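Local atomic coordinates of endo-alpha-mannosidase (Bacteroides thetaiotaomicron, PDB entry 4ACY), a protein that hydrolyses internal alpha-mannosidic linkages as a family GH99 endo-alpha-mannosidase, an enzyme activity of N-glycan processing. Residues R301-K312 and Y359-V368. Numbering follows the deposited sequence.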
loop_
_atom_site.group_PDB
_atom_site.type_symbol
_atom_site.label_atom_id
_atom_site.label_comp_id
_atom_site.label_asym_id
_atom_site.label_seq_id
_atom_site.Cartn_x
_atom_site.Cartn_y
_atom_site.Cartn_z
ATOM N N ARG A 301 3.677 7.188 -16.952
ATOM C CA ARG A 301 2.626 8.003 -16.334
ATOM C C ARG A 301 1.823 8.830 -17.343
ATOM O O ARG A 301 0.677 9.185 -17.066
ATOM C CB ARG A 301 3.203 8.907 -15.246
ATOM C CG ARG A 301 3.886 8.129 -14.134
ATOM C CD ARG A 301 3.843 8.886 -12.826
ATOM N NE ARG A 301 4.398 8.048 -11.770
ATOM C CZ ARG A 301 4.297 8.291 -10.463
ATOM N NH1 ARG A 301 3.675 9.386 -10.008
ATOM N NH2 ARG A 301 4.833 7.436 -9.602
ATOM N N GLU A 302 2.437 9.114 -18.500
ATOM C CA GLU A 302 1.807 9.913 -19.563
ATOM C C GLU A 302 1.145 11.186 -19.015
ATOM O O GLU A 302 -0.039 11.446 -19.247
ATOM C CB GLU A 302 0.822 9.070 -20.387
ATOM C CG GLU A 302 1.437 7.834 -21.063
ATOM C CD GLU A 302 2.294 8.165 -22.280
ATOM O OE1 GLU A 302 2.554 9.360 -22.539
ATOM O OE2 GLU A 302 2.708 7.215 -22.983
ATOM N N ASN A 303 1.927 11.978 -18.284
ATOM C CA ASN A 303 1.442 13.246 -17.720
ATOM C C ASN A 303 0.099 13.117 -16.999
ATOM O O ASN A 303 -0.790 13.972 -17.136
ATOM C CB ASN A 303 1.374 14.328 -18.812
ATOM C CG ASN A 303 2.743 14.666 -19.385
ATOM O OD1 ASN A 303 3.750 14.685 -18.669
ATOM N ND2 ASN A 303 2.783 14.960 -20.686
ATOM N N GLY A 304 -0.048 12.030 -16.248
ATOM C CA GLY A 304 -1.227 11.821 -15.412
ATOM C C GLY A 304 -2.331 11.008 -16.061
ATOM O O GLY A 304 -3.283 10.620 -15.389
ATOM N N LYS A 305 -2.221 10.747 -17.361
ATOM C CA LYS A 305 -3.274 9.992 -18.052
ATOM C C LYS A 305 -3.459 8.575 -17.505
ATOM O O LYS A 305 -4.582 8.078 -17.412
ATOM C CB LYS A 305 -3.022 9.936 -19.560
ATOM C CG LYS A 305 -4.199 9.332 -20.320
ATOM C CD LYS A 305 -3.943 9.281 -21.824
ATOM C CE LYS A 305 -5.176 8.770 -22.560
ATOM N NZ LYS A 305 -5.406 7.310 -22.332
ATOM N N TYR A 306 -2.348 7.932 -17.159
ATOM C CA TYR A 306 -2.395 6.566 -16.658
ATOM C C TYR A 306 -3.196 6.525 -15.360
ATOM O O TYR A 306 -4.089 5.696 -15.200
ATOM C CB TYR A 306 -0.979 6.064 -16.428
ATOM C CG TYR A 306 -0.921 4.635 -15.931
ATOM C CD1 TYR A 306 -0.964 4.358 -14.574
ATOM C CD2 TYR A 306 -0.822 3.567 -16.826
ATOM C CE1 TYR A 306 -0.911 3.042 -14.099
ATOM C CE2 TYR A 306 -0.758 2.249 -16.368
ATOM C CZ TYR A 306 -0.803 1.999 -15.006
ATOM O OH TYR A 306 -0.720 0.710 -14.534
ATOM N N TYR A 307 -2.880 7.449 -14.455
ATOM C CA TYR A 307 -3.568 7.547 -13.173
ATOM C C TYR A 307 -5.053 7.843 -13.383
ATOM O O TYR A 307 -5.899 7.190 -12.798
ATOM C CB TYR A 307 -2.934 8.657 -12.356
ATOM C CG TYR A 307 -3.227 8.669 -10.869
ATOM C CD1 TYR A 307 -3.308 7.476 -10.128
ATOM C CD2 TYR A 307 -3.352 9.888 -10.184
ATOM C CE1 TYR A 307 -3.539 7.492 -8.750
ATOM C CE2 TYR A 307 -3.579 9.914 -8.798
ATOM C CZ TYR A 307 -3.665 8.719 -8.091
ATOM O OH TYR A 307 -3.879 8.722 -6.724
ATOM N N ASP A 308 -5.354 8.842 -14.213
ATOM C CA ASP A 308 -6.750 9.167 -14.544
ATOM C C ASP A 308 -7.534 7.961 -15.020
ATOM O O ASP A 308 -8.643 7.718 -14.555
ATOM C CB ASP A 308 -6.832 10.240 -15.632
ATOM C CG ASP A 308 -6.425 11.609 -15.159
ATOM O OD1 ASP A 308 -6.163 11.823 -13.945
ATOM O OD2 ASP A 308 -6.336 12.495 -16.042
ATOM N N ASP A 309 -6.982 7.224 -15.979
ATOM C CA ASP A 309 -7.681 6.062 -16.533
ATOM C C ASP A 309 -7.949 4.990 -15.468
ATOM O O ASP A 309 -9.047 4.412 -15.391
ATOM C CB ASP A 309 -6.877 5.454 -17.695
ATOM C CG ASP A 309 -6.898 6.315 -18.968
ATOM O OD1 ASP A 309 -7.752 7.214 -19.111
ATOM O OD2 ASP A 309 -6.061 6.073 -19.862
HETATM N N MSE A 310 -6.939 4.733 -14.643
HETATM C CA MSE A 310 -7.043 3.675 -13.644
HETATM C C MSE A 310 -8.008 4.072 -12.520
HETATM O O MSE A 310 -8.825 3.256 -12.078
HETATM C CB MSE A 310 -5.665 3.315 -13.075
HETATM C CG MSE A 310 -5.642 1.965 -12.375
HETATM SE SE MSE A 310 -3.820 1.368 -12.123
HETATM C CE MSE A 310 -4.163 -0.503 -11.709
ATOM N N TYR A 311 -7.911 5.320 -12.069
ATOM C CA TYR A 311 -8.775 5.786 -10.982
ATOM C C TYR A 311 -10.233 5.815 -11.448
ATOM O O TYR A 311 -11.124 5.378 -10.724
ATOM C CB TYR A 311 -8.317 7.155 -10.467
ATOM C CG TYR A 311 -8.392 7.333 -8.959
ATOM C CD1 TYR A 311 -9.580 7.087 -8.261
ATOM C CD2 TYR A 311 -7.280 7.781 -8.236
ATOM C CE1 TYR A 311 -9.659 7.277 -6.873
ATOM C CE2 TYR A 311 -7.344 7.971 -6.841
ATOM C CZ TYR A 311 -8.541 7.705 -6.175
ATOM O OH TYR A 311 -8.657 7.871 -4.811
ATOM N N LYS A 312 -10.460 6.291 -12.673
ATOM C CA LYS A 312 -11.808 6.298 -13.243
ATOM C C LYS A 312 -12.394 4.889 -13.292
ATOM O O LYS A 312 -13.554 4.688 -12.928
ATOM C CB LYS A 312 -11.827 6.953 -14.633
ATOM C CG LYS A 312 -13.230 7.043 -15.286
ATOM C CD LYS A 312 -14.234 7.817 -14.413
ATOM C CE LYS A 312 -15.384 8.390 -15.242
ATOM N NZ LYS A 312 -16.475 8.891 -14.348
ATOM N N TYR A 359 1.878 17.246 -8.351
ATOM C CA TYR A 359 0.805 16.951 -9.280
ATOM C C TYR A 359 -0.057 15.770 -8.832
ATOM O O TYR A 359 -1.291 15.816 -8.921
ATOM C CB TYR A 359 1.315 16.668 -10.709
ATOM C CG TYR A 359 0.160 16.381 -11.625
ATOM C CD1 TYR A 359 -0.643 17.422 -12.099
ATOM C CD2 TYR A 359 -0.195 15.067 -11.959
ATOM C CE1 TYR A 359 -1.747 17.168 -12.894
ATOM C CE2 TYR A 359 -1.289 14.811 -12.767
ATOM C CZ TYR A 359 -2.057 15.860 -13.228
ATOM O OH TYR A 359 -3.145 15.627 -14.031
ATOM N N TYR A 360 0.587 14.687 -8.392
ATOM C CA TYR A 360 -0.185 13.484 -8.084
ATOM C C TYR A 360 -0.978 13.598 -6.795
ATOM O O TYR A 360 -2.009 12.970 -6.670
ATOM C CB TYR A 360 0.646 12.189 -8.198
ATOM C CG TYR A 360 1.017 11.981 -9.643
ATOM C CD1 TYR A 360 0.132 11.346 -10.526
ATOM C CD2 TYR A 360 2.221 12.475 -10.144
ATOM C CE1 TYR A 360 0.460 11.211 -11.874
ATOM C CE2 TYR A 360 2.556 12.324 -11.478
ATOM C CZ TYR A 360 1.667 11.703 -12.326
ATOM O OH TYR A 360 1.987 11.564 -13.646
ATOM N N LEU A 361 -0.543 14.471 -5.888
ATOM C CA LEU A 361 -1.344 14.774 -4.699
ATOM C C LEU A 361 -2.577 15.574 -5.094
ATOM O O LEU A 361 -3.689 15.247 -4.674
ATOM C CB LEU A 361 -0.517 15.537 -3.659
ATOM C CG LEU A 361 0.730 14.893 -3.077
ATOM C CD1 LEU A 361 1.266 15.808 -2.010
ATOM C CD2 LEU A 361 0.406 13.511 -2.471
ATOM N N ILE A 362 -2.373 16.626 -5.895
ATOM C CA ILE A 362 -3.471 17.428 -6.455
ATOM C C ILE A 362 -4.487 16.585 -7.211
ATOM O O ILE A 362 -5.699 16.710 -7.001
ATOM C CB ILE A 362 -2.912 18.546 -7.393
ATOM C CG1 ILE A 362 -1.998 19.486 -6.598
ATOM C CG2 ILE A 362 -4.046 19.304 -8.076
ATOM C CD1 ILE A 362 -1.113 20.412 -7.471
ATOM N N ARG A 363 -3.991 15.711 -8.087
ATOM C CA ARG A 363 -4.858 14.904 -8.936
ATOM C C ARG A 363 -5.604 13.828 -8.130
ATOM O O ARG A 363 -6.731 13.456 -8.472
ATOM C CB ARG A 363 -4.052 14.286 -10.082
ATOM C CG ARG A 363 -4.878 13.774 -11.256
ATOM C CD ARG A 363 -5.699 14.900 -11.891
ATOM N NE ARG A 363 -6.378 14.461 -13.100
ATOM C CZ ARG A 363 -7.331 15.168 -13.715
ATOM N NH1 ARG A 363 -7.731 16.341 -13.222
ATOM N NH2 ARG A 363 -7.886 14.701 -14.813
ATOM N N THR A 364 -4.968 13.322 -7.071
ATOM C CA THR A 364 -5.647 12.420 -6.135
ATOM C C THR A 364 -6.876 13.089 -5.492
ATOM O O THR A 364 -7.961 12.500 -5.463
ATOM C CB THR A 364 -4.689 11.897 -5.044
ATOM O OG1 THR A 364 -3.638 11.145 -5.665
ATOM C CG2 THR A 364 -5.433 10.970 -4.062
ATOM N N ALA A 365 -6.700 14.319 -5.009
ATOM C CA ALA A 365 -7.805 15.092 -4.426
ATOM C C ALA A 365 -8.978 15.208 -5.395
ATOM O O ALA A 365 -10.131 15.068 -4.983
ATOM C CB ALA A 365 -7.333 16.473 -3.994
ATOM N N TYR A 366 -8.672 15.459 -6.674
ATOM C CA TYR A 366 -9.667 15.495 -7.749
ATOM C C TYR A 366 -10.440 14.184 -7.855
ATOM O O TYR A 366 -11.669 14.173 -7.904
ATOM C CB TYR A 366 -8.990 15.809 -9.090
ATOM C CG TYR A 366 -9.921 15.653 -10.255
ATOM C CD1 TYR A 366 -10.804 16.673 -10.593
ATOM C CD2 TYR A 366 -9.942 14.474 -11.009
ATOM C CE1 TYR A 366 -11.678 16.529 -11.655
ATOM C CE2 TYR A 366 -10.816 14.314 -12.071
ATOM C CZ TYR A 366 -11.677 15.357 -12.392
ATOM O OH TYR A 366 -12.540 15.227 -13.443
ATOM N N TRP A 367 -9.713 13.075 -7.896
ATOM C CA TRP A 367 -10.339 11.761 -7.998
ATOM C C TRP A 367 -11.113 11.355 -6.743
ATOM O O TRP A 367 -12.172 10.731 -6.844
ATOM C CB TRP A 367 -9.292 10.709 -8.380
ATOM C CG TRP A 367 -8.965 10.844 -9.828
ATOM C CD1 TRP A 367 -7.762 11.181 -10.378
ATOM C CD2 TRP A 367 -9.879 10.693 -10.913
ATOM N NE1 TRP A 367 -7.864 11.231 -11.750
ATOM C CE2 TRP A 367 -9.154 10.935 -12.106
ATOM C CE3 TRP A 367 -11.238 10.367 -10.997
ATOM C CZ2 TRP A 367 -9.748 10.883 -13.368
ATOM C CZ3 TRP A 367 -11.829 10.300 -12.266
ATOM C CH2 TRP A 367 -11.080 10.554 -13.427
ATOM N N VAL A 368 -10.590 11.704 -5.575
ATOM C CA VAL A 368 -11.334 11.497 -4.328
ATOM C C VAL A 368 -12.685 12.234 -4.391
ATOM O O VAL A 368 -13.714 11.676 -4.020
ATOM C CB VAL A 368 -10.506 11.877 -3.064
ATOM C CG1 VAL A 368 -11.372 11.886 -1.795
ATOM C CG2 VAL A 368 -9.323 10.924 -2.883
HETATM O O HOH W 1 -3.943 14.130 -15.995
#
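Tyr307, Asp308 and Tyr311 meet Tyr360, Arg363 and Trp367 in a buried, aromatic-rich packing of two nearly parallel helices (22°) that follow the seventh and eighth strands of the (beta/alpha)8 barrel. The Trp367 and Tyr311 planes are nearly parallel (12°) but the rings scarcely overlap; each CB lies over the other's ring, reciprocal CH-pi contacts with Trp367 CB 3.5 Å from Tyr311 CG. Trp367 NE1 donates in its ring plane to Asp308 OD1 (2.8 Å), arriving from above the carboxylate. That oxygen also accepts from Arg363 NE, and Arg363 NH2 reaches Asp308 OD2 (3.0 Å), a side-on grip by two nitrogens; with the indole N-H, three bonds hold the carboxylate. A bend at chi2 (60°) brings Arg363 NE and NH2 to it. Deeper in, Tyr307 OH donates to Thr364 OG1 (2.7 Å), which donates to Tyr360 O one turn back. Tyr360 turns its edge to the Tyr307 face in an offset edge-to-face pair and receives the Arg301 guanidinium edge-on, NH1 over its face (Arg301 CZ 4.7 Å from the Tyr360 ring centroid); Arg301 NH2 bonds Gln335 O and Gly333 O. Beneath, Tyr307 and Tyr311 rest on strands 276-281 and 322-324, and Thr364 touches Ile324 and helix 102-115.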